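4-amino-4-deoxy-L-arabinose transferase or related glycosyltransferases of PMT family (Cupriavidus metallidurans, PDB 5EZM) probably transfers aminoarabinose from a polyprenyl phosphate carrier to lipid A, as in the ArnT family, and is an integral membrane, zinc-binding glycosyltransferase of the GT-C fold. Local coordinates at residues G166-V171 / G328-A333; I211-L216 / F335-I340; M556-R561 / V566-V571. All blocks are in the same frame, centred on the assembly; numbering follows the deposited sequence.

Contact 1 (G166-V171 / G328-A333); sequences GVMSCV and GIWAIA. With DSL (mono-trans, octa-cis decaprenyl-phosphate), chain C.
Trp-330 of helix 323-339 reaches across to Met-168 and Val-171 of helix 160-178, and its indole makes all the contacts that join the two segments. The indole leaves its helix with CG anti to the backbone N (chi1 -177°), which carries the six-membered ring outward to the other helix. The closer packing is at Met-168. Its chain bends at the thioether (chi3 64°) and brings the terminal methyl CE back to Trp-330 CZ2 at 3.7 Å, while the carbonyl O of Met-168 lies 3.6 Å from Trp-330 CH2. The indole corner CZ2-CH2 thus meets a methyl and, obliquely, a backbone carbonyl of the same residue, from opposite sides of its plane. Packing is looser at Val-171, where CB comes no nearer to Trp-330 CH2 than 4.3 Å. This side faces the lipid: prenyl carbon C21 of the decaprenyl phosphate lies in the plane of the indole, 3.7 Å from Trp-330 CE3, and the lipid methyl C23 is 3.5 Å from Trp-330 CZ3. The same C23 lies 3.7 Å from Val-171 CG1, so the lipid touches both helices. At the other end of the indole, NE1 is hydrogen-bonded to Pro-351 O, which is likely to restrain the turn of the ring. Replacing the indole by an alanine would probably open a gap between Met-168 and the lipid and leave the Pro-351 carbonyl without its donor. Helix 209-224, through Val-217, also packs on the indole. Val-171 and Trp-330 form part of the wall of the decaprenyl-phosphate pocket, set between membrane helices of a GT-C fold.

Contact 2 (I211-L216 / F335-I340); sequences IALPGL and FVFFSI. With DSL (mono-trans, octa-cis decaprenyl-phosphate), chain C; MPG ([(Z)-octadec-9-enyl] (2R)-2,3-bis(oxidanyl)propanoate), chain B; MPG ([(Z)-octadec-9-enyl] (2R)-2,3-bis(oxidanyl)propanoate), chain Z.
Leu-213 of helix 209-224 pushes its two methyls against Phe-337 and Phe-338 near the C-terminal end of helix 323-339, an apolar packing of transmembrane helices in the GT-C fold. The short segment axes pass 11.5 Å apart at 129°, a separation bridged by long side chains. Among the aliphatic-aromatic contacts, the branches of Leu-213 divide the work: CD2 meets Phe-337 CD2 at 3.5 Å, and CD1 meets Phe-338 CE2 at the same 3.5 Å, the leucine crossing the latter side chain at about a right angle. One turn on, Leu-216 adds CD2 against the CB of Phe-337. The two phenylalanines also meet each other: CD2 of Phe-337 stands 3.6 Å above the Phe-338 ring, over its centre, while Phe-338 CZ lies in the plane of the Phe-337 ring. Their side chains take different first torsions, with CG anti to the backbone N in Phe-337 (chi1 169°) and beside it in Phe-338 (chi1 -71°), which lets neighbouring rings converge on one leucine. Lipid contacts come next. The chain B MPG lipid meets the edges of both rings, its C7 being 3.7 Å from Phe-338 CE1. On the other side of helix 209-224, Pro-214, whose ring interrupts the helical bonding and kinks it, puts CB 3.6 Å from C26 of the decaprenyl phosphate. No hydrogen bond crosses between the segments; within helix 323-339 the carbonyl O of Phe-335 accepts Ser-339 N and, from the opposite face of its plane, Ser-339 OG at 2.8 Å.

Contact 3 (M556-R561 / V566-V571); sequences MYVVAR and VVVANV
Val-559 has a helix-like backbone, phi -87° and psi -48°, and this twist in an otherwise extended strand turns its own N and that of Ala-560 onto one carbonyl, Val-567 O. Its CG1 is anti to the backbone N (chi1 -175°), which leaves CG2 to run alongside the partner strand and meet Ala-569 CB at 3.8 Å. Val-567 O accepts both donors in its carbonyl plane, with Ala-560 N on a lone pair at 3.0 Å. Val-559 and Ala-560 together face Val-567, a classic beta bulge in the antiparallel hairpin of strands 557-561 and 566-569, and the register shifts by one residue there. Within the same pair, Val-567 N returns a bond to Ala-560 O at 2.9 Å; before the bulge, Tyr-557 and Ala-569 form a reciprocal hydrogen-bonded pair, with Tyr-557 N to Ala-569 O at 3.1 Å and Ala-569 N to Tyr-557 O at 2.8 Å. On the face that carries Val-558, Val-566 and Val-568, Val-558 CG1 lies 4.1 Å from Val-566 CG1. Met-556 CB approaches Val-568 CB at 3.9 Å, and Tyr-547 of helix 544-550 packs on Met-556, Val-558 and Val-568 alike. Strand 557-561 is outermost in the mixed sheet of the C-terminal domain, while 566-569 pairs on its other side with strand 539-542, and the Asn-570 amide bonds to Ala-538, Trp-532 and Gln-536.

Contacts 1 and 2 adjoin one another, their centres 10 Å apart. Both use helix 323-339, and both touch the decaprenyl phosphate, whose prenyl chain passes from Trp-330 in contact 1 to Pro-214 and Gly-215 in contact 2. Met-168 joins them directly, its CE lying 3.9 Å from Leu-213 CB. Phosphocholine, bound beside Glu-87 and His-268 of the zinc site, is about 11 Å from the side chain of Met-168 and about 8 Å from that of Phe-337. Contact 3 is remote: its centre lies 49 Å from that of contact 1 and 48 Å from that of contact 2, on the opposite side of the chain's centre, in the C-terminal domain.

Contact 1 (G166-V171 / G328-A333)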
loop_
_atom_site.group_PDB
_atom_site.type_symbol
_atom_site.label_atom_id
_atom_site.label_comp_id
_atom_site.label_asym_id
_atom_site.label_seq_id
_atom_site.Cartn_x
_atom_site.Cartn_y
_atom_site.Cartn_z
ATOM N N GLY A 166 4.243 -4.783 -6.454
ATOM C CA GLY A 166 3.862 -5.874 -7.334
ATOM C C GLY A 166 4.478 -5.746 -8.710
ATOM O O GLY A 166 4.979 -6.729 -9.272
ATOM N N VAL A 167 4.466 -4.535 -9.274
ATOM C CA VAL A 167 5.055 -4.373 -10.601
ATOM C C VAL A 167 6.572 -4.537 -10.542
ATOM O O VAL A 167 7.183 -5.117 -11.450
ATOM C CB VAL A 167 4.638 -3.025 -11.218
ATOM C CG1 VAL A 167 3.144 -3.014 -11.474
ATOM C CG2 VAL A 167 5.019 -1.879 -10.311
ATOM N N MET A 168 7.205 -4.057 -9.466
ATOM C CA MET A 168 8.643 -4.263 -9.330
ATOM C C MET A 168 8.968 -5.725 -9.054
ATOM O O MET A 168 10.021 -6.217 -9.481
ATOM C CB MET A 168 9.210 -3.360 -8.236
ATOM C CG MET A 168 9.289 -1.894 -8.641
ATOM S SD MET A 168 10.277 -0.891 -7.514
ATOM C CE MET A 168 11.896 -1.628 -7.738
ATOM N N SER A 169 8.078 -6.435 -8.355
ATOM C CA SER A 169 8.232 -7.879 -8.241
ATOM C C SER A 169 8.151 -8.541 -9.608
ATOM O O SER A 169 8.790 -9.576 -9.837
ATOM C CB SER A 169 7.172 -8.458 -7.304
ATOM O OG SER A 169 5.911 -8.522 -7.944
ATOM N N CYS A 170 7.375 -7.961 -10.528
ATOM C CA CYS A 170 7.420 -8.431 -11.908
ATOM C C CYS A 170 8.760 -8.105 -12.562
ATOM O O CYS A 170 9.258 -8.886 -13.378
ATOM C CB CYS A 170 6.270 -7.834 -12.716
ATOM S SG CYS A 170 4.681 -8.634 -12.425
ATOM N N VAL A 171 9.360 -6.960 -12.222
ATOM C CA VAL A 171 10.692 -6.647 -12.742
ATOM C C VAL A 171 11.687 -7.725 -12.328
ATOM O O VAL A 171 12.392 -8.308 -13.165
ATOM C CB VAL A 171 11.151 -5.256 -12.265
ATOM C CG1 VAL A 171 12.529 -4.936 -12.823
ATOM C CG2 VAL A 171 10.150 -4.188 -12.667
ATOM N N GLY A 328 18.950 -11.294 -3.018
ATOM C CA GLY A 328 19.557 -10.715 -1.833
ATOM C C GLY A 328 20.087 -9.314 -2.069
ATOM O O GLY A 328 19.924 -8.431 -1.224
ATOM N N ILE A 329 20.730 -9.090 -3.218
ATOM C CA ILE A 329 21.187 -7.745 -3.552
ATOM C C ILE A 329 19.998 -6.823 -3.792
ATOM O O ILE A 329 20.064 -5.622 -3.505
ATOM C CB ILE A 329 22.136 -7.795 -4.763
ATOM C CG1 ILE A 329 23.417 -8.544 -4.391
ATOM C CG2 ILE A 329 22.467 -6.396 -5.255
ATOM C CD1 ILE A 329 24.414 -8.660 -5.521
ATOM N N TRP A 330 18.894 -7.363 -4.310
ATOM C CA TRP A 330 17.655 -6.600 -4.409
ATOM C C TRP A 330 17.229 -6.081 -3.040
ATOM O O TRP A 330 17.156 -4.866 -2.809
ATOM C CB TRP A 330 16.573 -7.484 -5.034
ATOM C CG TRP A 330 15.251 -6.830 -5.270
ATOM C CD1 TRP A 330 14.237 -6.676 -4.369
ATOM C CD2 TRP A 330 14.783 -6.271 -6.501
ATOM N NE1 TRP A 330 13.171 -6.042 -4.962
ATOM C CE2 TRP A 330 13.483 -5.783 -6.271
ATOM C CE3 TRP A 330 15.341 -6.125 -7.774
ATOM C CZ2 TRP A 330 12.734 -5.161 -7.265
ATOM C CZ3 TRP A 330 14.594 -5.509 -8.756
ATOM C CH2 TRP A 330 13.307 -5.035 -8.498
ATOM N N ALA A 331 16.988 -7.002 -2.103
ATOM C CA ALA A 331 16.494 -6.621 -0.782
ATOM C C ALA A 331 17.474 -5.703 -0.057
ATOM O O ALA A 331 17.084 -4.660 0.482
ATOM C CB ALA A 331 16.213 -7.873 0.047
ATOM N N ILE A 332 18.756 -6.074 -0.034
ATOM C CA ILE A 332 19.738 -5.310 0.732
ATOM C C ILE A 332 19.948 -3.933 0.109
ATOM O O ILE A 332 19.948 -2.912 0.808
ATOM C CB ILE A 332 21.062 -6.085 0.840
ATOM C CG1 ILE A 332 20.858 -7.394 1.605
ATOM C CG2 ILE A 332 22.122 -5.233 1.525
ATOM C CD1 ILE A 332 22.050 -8.333 1.540
ATOM N N ALA A 333 20.131 -3.886 -1.211
ATOM C CA ALA A 333 20.393 -2.616 -1.881
ATOM C C ALA A 333 19.219 -1.657 -1.727
ATOM O O ALA A 333 19.406 -0.477 -1.411
ATOM C CB ALA A 333 20.704 -2.855 -3.357
HETATM C C21 DSL C . 17.790 -6.487 -10.586
HETATM C C22 DSL C . 16.931 -6.311 -11.826
HETATM C C23 DSL C . 15.526 -6.901 -11.866
HETATM C C24 DSL C . 17.413 -5.636 -12.880
HETATM C C25 DSL C . 16.543 -5.447 -14.150
HETATM C C26 DSL C . 16.666 -3.967 -14.605
HETATM C C27 DSL C . 17.172 -3.909 -16.086
HETATM C C28 DSL C . 16.916 -5.104 -17.036
HETATM C C29 DSL C . 17.829 -2.818 -16.530
HETATM C C30 DSL C . 18.081 -1.621 -15.577
HETATM C C31 DSL C . 19.372 -0.851 -16.013
HETATM C C32 DSL C . 19.056 0.678 -16.171
HETATM C C33 DSL C . 18.383 1.202 -17.453
HETATM C C34 DSL C . 19.388 1.543 -15.181
#

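Contact 2 (I211-L216 / F335-I340)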
loop_
_atom_site.group_PDB
_atom_site.type_symbol
_atom_site.label_atom_id
_atom_site.label_comp_id
_atom_site.label_asym_id
_atom_site.label_seq_id
_atom_site.Cartn_x
_atom_site.Cartn_y
_atom_site.Cartn_z
ATOM N N ILE A 211 12.856 2.525 -12.168
ATOM C CA ILE A 211 14.043 2.214 -12.950
ATOM C C ILE A 211 15.331 2.494 -12.185
ATOM O O ILE A 211 16.361 1.875 -12.496
ATOM C CB ILE A 211 14.043 2.961 -14.302
ATOM C CG1 ILE A 211 15.053 2.322 -15.265
ATOM C CG2 ILE A 211 14.328 4.440 -14.106
ATOM C CD1 ILE A 211 15.016 2.877 -16.671
ATOM N N ALA A 212 15.304 3.364 -11.173
ATOM C CA ALA A 212 16.526 3.672 -10.438
ATOM C C ALA A 212 16.926 2.514 -9.534
ATOM O O ALA A 212 18.091 2.097 -9.519
ATOM C CB ALA A 212 16.344 4.954 -9.628
ATOM N N LEU A 213 15.972 1.981 -8.772
ATOM C CA LEU A 213 16.274 0.849 -7.897
ATOM C C LEU A 213 16.722 -0.388 -8.662
ATOM O O LEU A 213 17.733 -0.993 -8.263
ATOM C CB LEU A 213 15.067 0.550 -7.003
ATOM C CG LEU A 213 14.935 1.472 -5.797
ATOM C CD1 LEU A 213 13.725 1.089 -4.963
ATOM C CD2 LEU A 213 16.206 1.402 -4.974
ATOM N N PRO A 214 16.047 -0.829 -9.734
ATOM C CA PRO A 214 16.587 -1.977 -10.486
ATOM C C PRO A 214 18.008 -1.750 -10.967
ATOM O O PRO A 214 18.900 -2.551 -10.652
ATOM C CB PRO A 214 15.595 -2.126 -11.648
ATOM C CG PRO A 214 14.333 -1.578 -11.122
ATOM C CD PRO A 214 14.737 -0.414 -10.266
ATOM N N GLY A 215 18.246 -0.659 -11.702
ATOM C CA GLY A 215 19.589 -0.373 -12.184
ATOM C C GLY A 215 20.622 -0.396 -11.078
ATOM O O GLY A 215 21.682 -1.013 -11.212
ATOM N N LEU A 216 20.318 0.267 -9.959
ATOM C CA LEU A 216 21.154 0.157 -8.769
ATOM C C LEU A 216 21.414 -1.306 -8.428
ATOM O O LEU A 216 22.558 -1.777 -8.470
ATOM C CB LEU A 216 20.485 0.880 -7.597
ATOM C CG LEU A 216 21.128 0.703 -6.220
ATOM C CD1 LEU A 216 22.512 1.338 -6.177
ATOM C CD2 LEU A 216 20.230 1.269 -5.127
ATOM N N PHE A 335 16.943 -1.748 0.597
ATOM C CA PHE A 335 16.852 -1.418 2.016
ATOM C C PHE A 335 17.810 -0.293 2.385
ATOM O O PHE A 335 17.412 0.685 3.027
ATOM C CB PHE A 335 17.134 -2.659 2.864
ATOM C CG PHE A 335 17.060 -2.411 4.346
ATOM C CD1 PHE A 335 15.855 -2.519 5.019
ATOM C CD2 PHE A 335 18.195 -2.077 5.066
ATOM C CE1 PHE A 335 15.783 -2.292 6.383
ATOM C CE2 PHE A 335 18.129 -1.848 6.427
ATOM C CZ PHE A 335 16.924 -1.954 7.089
ATOM N N VAL A 336 19.082 -0.413 1.993
ATOM C CA VAL A 336 20.036 0.630 2.352
ATOM C C VAL A 336 19.770 1.902 1.559
ATOM O O VAL A 336 20.112 3.001 2.012
ATOM C CB VAL A 336 21.486 0.144 2.163
ATOM C CG1 VAL A 336 21.715 -1.145 2.929
ATOM C CG2 VAL A 336 21.816 -0.022 0.691
ATOM N N PHE A 337 19.156 1.787 0.378
ATOM C CA PHE A 337 18.819 2.984 -0.383
ATOM C C PHE A 337 17.784 3.819 0.355
ATOM O O PHE A 337 17.966 5.029 0.545
ATOM C CB PHE A 337 18.306 2.614 -1.775
ATOM C CG PHE A 337 17.703 3.775 -2.518
ATOM C CD1 PHE A 337 18.511 4.703 -3.153
ATOM C CD2 PHE A 337 16.327 3.946 -2.570
ATOM C CE1 PHE A 337 17.961 5.775 -3.833
ATOM C CE2 PHE A 337 15.770 5.017 -3.248
ATOM C CZ PHE A 337 16.588 5.932 -3.881
ATOM N N PHE A 338 16.684 3.193 0.779
ATOM C CA PHE A 338 15.680 3.951 1.513
ATOM C C PHE A 338 16.124 4.273 2.933
ATOM O O PHE A 338 15.608 5.224 3.528
ATOM C CB PHE A 338 14.353 3.195 1.520
ATOM C CG PHE A 338 13.679 3.164 0.183
ATOM C CD1 PHE A 338 13.281 4.342 -0.427
ATOM C CD2 PHE A 338 13.446 1.967 -0.467
ATOM C CE1 PHE A 338 12.663 4.328 -1.662
ATOM C CE2 PHE A 338 12.826 1.945 -1.701
ATOM C CZ PHE A 338 12.434 3.128 -2.301
ATOM N N SER A 339 17.080 3.519 3.480
ATOM C CA SER A 339 17.547 3.772 4.836
ATOM C C SER A 339 18.451 4.994 4.922
ATOM O O SER A 339 18.583 5.574 6.005
ATOM C CB SER A 339 18.277 2.545 5.380
ATOM O OG SER A 339 17.361 1.500 5.657
ATOM N N ILE A 340 19.077 5.397 3.812
ATOM C CA ILE A 340 19.910 6.596 3.786
ATOM C C ILE A 340 19.216 7.769 3.117
ATOM O O ILE A 340 19.839 8.822 2.931
ATOM C CB ILE A 340 21.262 6.327 3.098
ATOM C CG1 ILE A 340 21.052 6.035 1.610
ATOM C CG2 ILE A 340 21.989 5.175 3.779
ATOM C CD1 ILE A 340 22.321 5.645 0.879
HETATM C C21 DSL C . 17.790 -6.487 -10.586
HETATM C C22 DSL C . 16.931 -6.311 -11.826
HETATM C C23 DSL C . 15.526 -6.901 -11.866
HETATM C C24 DSL C . 17.413 -5.636 -12.880
HETATM C C25 DSL C . 16.543 -5.447 -14.150
HETATM C C26 DSL C . 16.666 -3.967 -14.605
HETATM C C27 DSL C . 17.172 -3.909 -16.086
HETATM C C28 DSL C . 16.916 -5.104 -17.036
HETATM C C29 DSL C . 17.829 -2.818 -16.530
HETATM C C30 DSL C . 18.081 -1.621 -15.577
HETATM C C31 DSL C . 19.372 -0.851 -16.013
HETATM C C32 DSL C . 19.056 0.678 -16.171
HETATM C C33 DSL C . 18.383 1.202 -17.453
HETATM C C34 DSL C . 19.388 1.543 -15.181
HETATM C C2 MPG B . 15.318 8.999 -8.461
HETATM C C3 MPG B . 15.225 8.520 -7.017
HETATM C C4 MPG B . 13.922 8.946 -6.355
HETATM C C5 MPG B . 13.692 8.268 -4.994
HETATM C C6 MPG B . 12.276 8.527 -4.456
HETATM C C7 MPG B . 11.739 7.349 -3.622
HETATM C C8 MPG B . 10.192 7.313 -3.592
HETATM C C9 MPG B . 9.627 5.874 -3.472
HETATM C C1 MPG B . 16.718 8.815 -9.055
HETATM C C2 MPG Z . 24.956 -0.147 -1.206
HETATM C C3 MPG Z . 24.521 -1.566 -1.553
HETATM C C4 MPG Z . 25.243 -2.609 -0.713
HETATM C C5 MPG Z . 25.019 -4.038 -1.237
HETATM C C6 MPG Z . 25.726 -5.114 -0.392
HETATM C C7 MPG Z . 25.538 -6.519 -0.995
HETATM C C8 MPG Z . 26.295 -7.626 -0.224
HETATM C C9 MPG Z . 26.403 -8.935 -1.047
HETATM C C10 MPG Z . 27.096 -10.087 -0.266
HETATM C C11 MPG Z . 27.553 -11.240 -1.188
HETATM C C12 MPG Z . 27.656 -12.610 -0.432
HETATM C C1 MPG Z . 24.216 0.913 -2.026
#

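Contact 3 (M556-R561 / V566-V571)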
loop_
_atom_site.group_PDB
_atom_site.type_symbol
_atom_site.label_atom_id
_atom_site.label_comp_id
_atom_site.label_asym_id
_atom_site.label_seq_id
_atom_site.Cartn_x
_atom_site.Cartn_y
_atom_site.Cartn_z
ATOM N N MET A 556 -22.215 30.022 12.883
ATOM C CA MET A 556 -22.369 28.861 12.023
ATOM C C MET A 556 -23.195 27.809 12.744
ATOM O O MET A 556 -23.059 27.625 13.957
ATOM C CB MET A 556 -21.004 28.294 11.624
ATOM C CG MET A 556 -19.942 28.499 12.682
ATOM S SD MET A 556 -18.269 28.182 12.096
ATOM C CE MET A 556 -17.335 28.758 13.512
ATOM N N TYR A 557 -24.049 27.127 11.989
ATOM C CA TYR A 557 -24.965 26.133 12.531
ATOM C C TYR A 557 -24.414 24.741 12.259
ATOM O O TYR A 557 -24.098 24.404 11.112
ATOM C CB TYR A 557 -26.356 26.308 11.922
ATOM C CG TYR A 557 -26.886 27.715 12.102
ATOM C CD1 TYR A 557 -27.655 28.054 13.208
ATOM C CD2 TYR A 557 -26.591 28.712 11.179
ATOM C CE1 TYR A 557 -28.127 29.340 13.381
ATOM C CE2 TYR A 557 -27.057 30.001 11.345
ATOM C CZ TYR A 557 -27.823 30.309 12.446
ATOM O OH TYR A 557 -28.289 31.592 12.612
ATOM N N VAL A 558 -24.292 23.941 13.314
ATOM C CA VAL A 558 -23.585 22.667 13.240
ATOM C C VAL A 558 -24.461 21.633 12.542
ATOM O O VAL A 558 -25.579 21.348 12.985
ATOM C CB VAL A 558 -23.179 22.183 14.638
ATOM C CG1 VAL A 558 -22.319 20.943 14.530
ATOM C CG2 VAL A 558 -22.457 23.290 15.397
ATOM N N VAL A 559 -23.950 21.059 11.457
ATOM C CA VAL A 559 -24.658 19.990 10.760
ATOM C C VAL A 559 -24.326 18.631 11.355
ATOM O O VAL A 559 -25.220 17.832 11.642
ATOM C CB VAL A 559 -24.343 20.029 9.249
ATOM C CG1 VAL A 559 -25.181 18.993 8.512
ATOM C CG2 VAL A 559 -24.586 21.417 8.687
ATOM N N ALA A 560 -23.041 18.340 11.553
ATOM C CA ALA A 560 -22.665 17.053 12.127
ATOM C C ALA A 560 -21.313 17.182 12.812
ATOM O O ALA A 560 -20.526 18.079 12.508
ATOM C CB ALA A 560 -22.629 15.950 11.063
ATOM N N ARG A 561 -21.058 16.271 13.750
ATOM C CA ARG A 561 -19.787 16.224 14.459
ATOM C C ARG A 561 -19.358 14.778 14.641
ATOM O O ARG A 561 -20.189 13.872 14.740
ATOM C CB ARG A 561 -19.858 16.881 15.846
ATOM C CG ARG A 561 -20.517 18.239 15.885
ATOM C CD ARG A 561 -20.550 18.802 17.302
ATOM N NE ARG A 561 -21.083 17.856 18.283
ATOM C CZ ARG A 561 -22.377 17.680 18.532
ATOM N NH1 ARG A 561 -23.286 18.377 17.866
ATOM N NH2 ARG A 561 -22.766 16.802 19.446
ATOM N N VAL A 566 -15.822 18.984 12.619
ATOM C CA VAL A 566 -17.091 19.679 12.785
ATOM C C VAL A 566 -17.542 20.123 11.401
ATOM O O VAL A 566 -16.747 20.688 10.636
ATOM C CB VAL A 566 -16.961 20.890 13.730
ATOM C CG1 VAL A 566 -18.320 21.533 13.968
ATOM C CG2 VAL A 566 -16.310 20.484 15.040
ATOM N N VAL A 567 -18.804 19.854 11.077
ATOM C CA VAL A 567 -19.379 20.166 9.773
ATOM C C VAL A 567 -20.551 21.108 9.990
ATOM O O VAL A 567 -21.533 20.745 10.656
ATOM C CB VAL A 567 -19.825 18.901 9.023
ATOM C CG1 VAL A 567 -20.372 19.271 7.651
ATOM C CG2 VAL A 567 -18.666 17.922 8.902
ATOM N N VAL A 568 -20.457 22.306 9.410
ATOM C CA VAL A 568 -21.385 23.394 9.680
ATOM C C VAL A 568 -21.982 23.896 8.369
ATOM O O VAL A 568 -21.530 23.553 7.276
ATOM C CB VAL A 568 -20.705 24.553 10.434
ATOM C CG1 VAL A 568 -20.098 24.054 11.737
ATOM C CG2 VAL A 568 -19.639 25.187 9.559
ATOM N N ALA A 569 -23.015 24.728 8.503
ATOM C CA ALA A 569 -23.635 25.423 7.383
ATOM C C ALA A 569 -23.829 26.890 7.751
ATOM O O ALA A 569 -23.828 27.259 8.929
ATOM C CB ALA A 569 -24.978 24.793 6.994
ATOM N N ASN A 570 -23.978 27.734 6.729
ATOM C CA ASN A 570 -24.148 29.168 6.938
ATOM C C ASN A 570 -25.603 29.607 6.910
ATOM O O ASN A 570 -25.877 30.803 7.045
ATOM C CB ASN A 570 -23.346 29.969 5.902
ATOM C CG ASN A 570 -23.763 29.679 4.477
ATOM O OD1 ASN A 570 -24.486 28.718 4.206
ATOM N ND2 ASN A 570 -23.290 30.505 3.550
ATOM N N VAL A 571 -26.538 28.677 6.736
ATOM C CA VAL A 571 -27.961 28.954 6.865
ATOM C C VAL A 571 -28.551 27.940 7.837
ATOM O O VAL A 571 -28.171 26.765 7.831
ATOM C CB VAL A 571 -28.683 28.916 5.501
ATOM C CG1 VAL A 571 -28.132 29.995 4.585
ATOM C CG2 VAL A 571 -28.535 27.562 4.853
#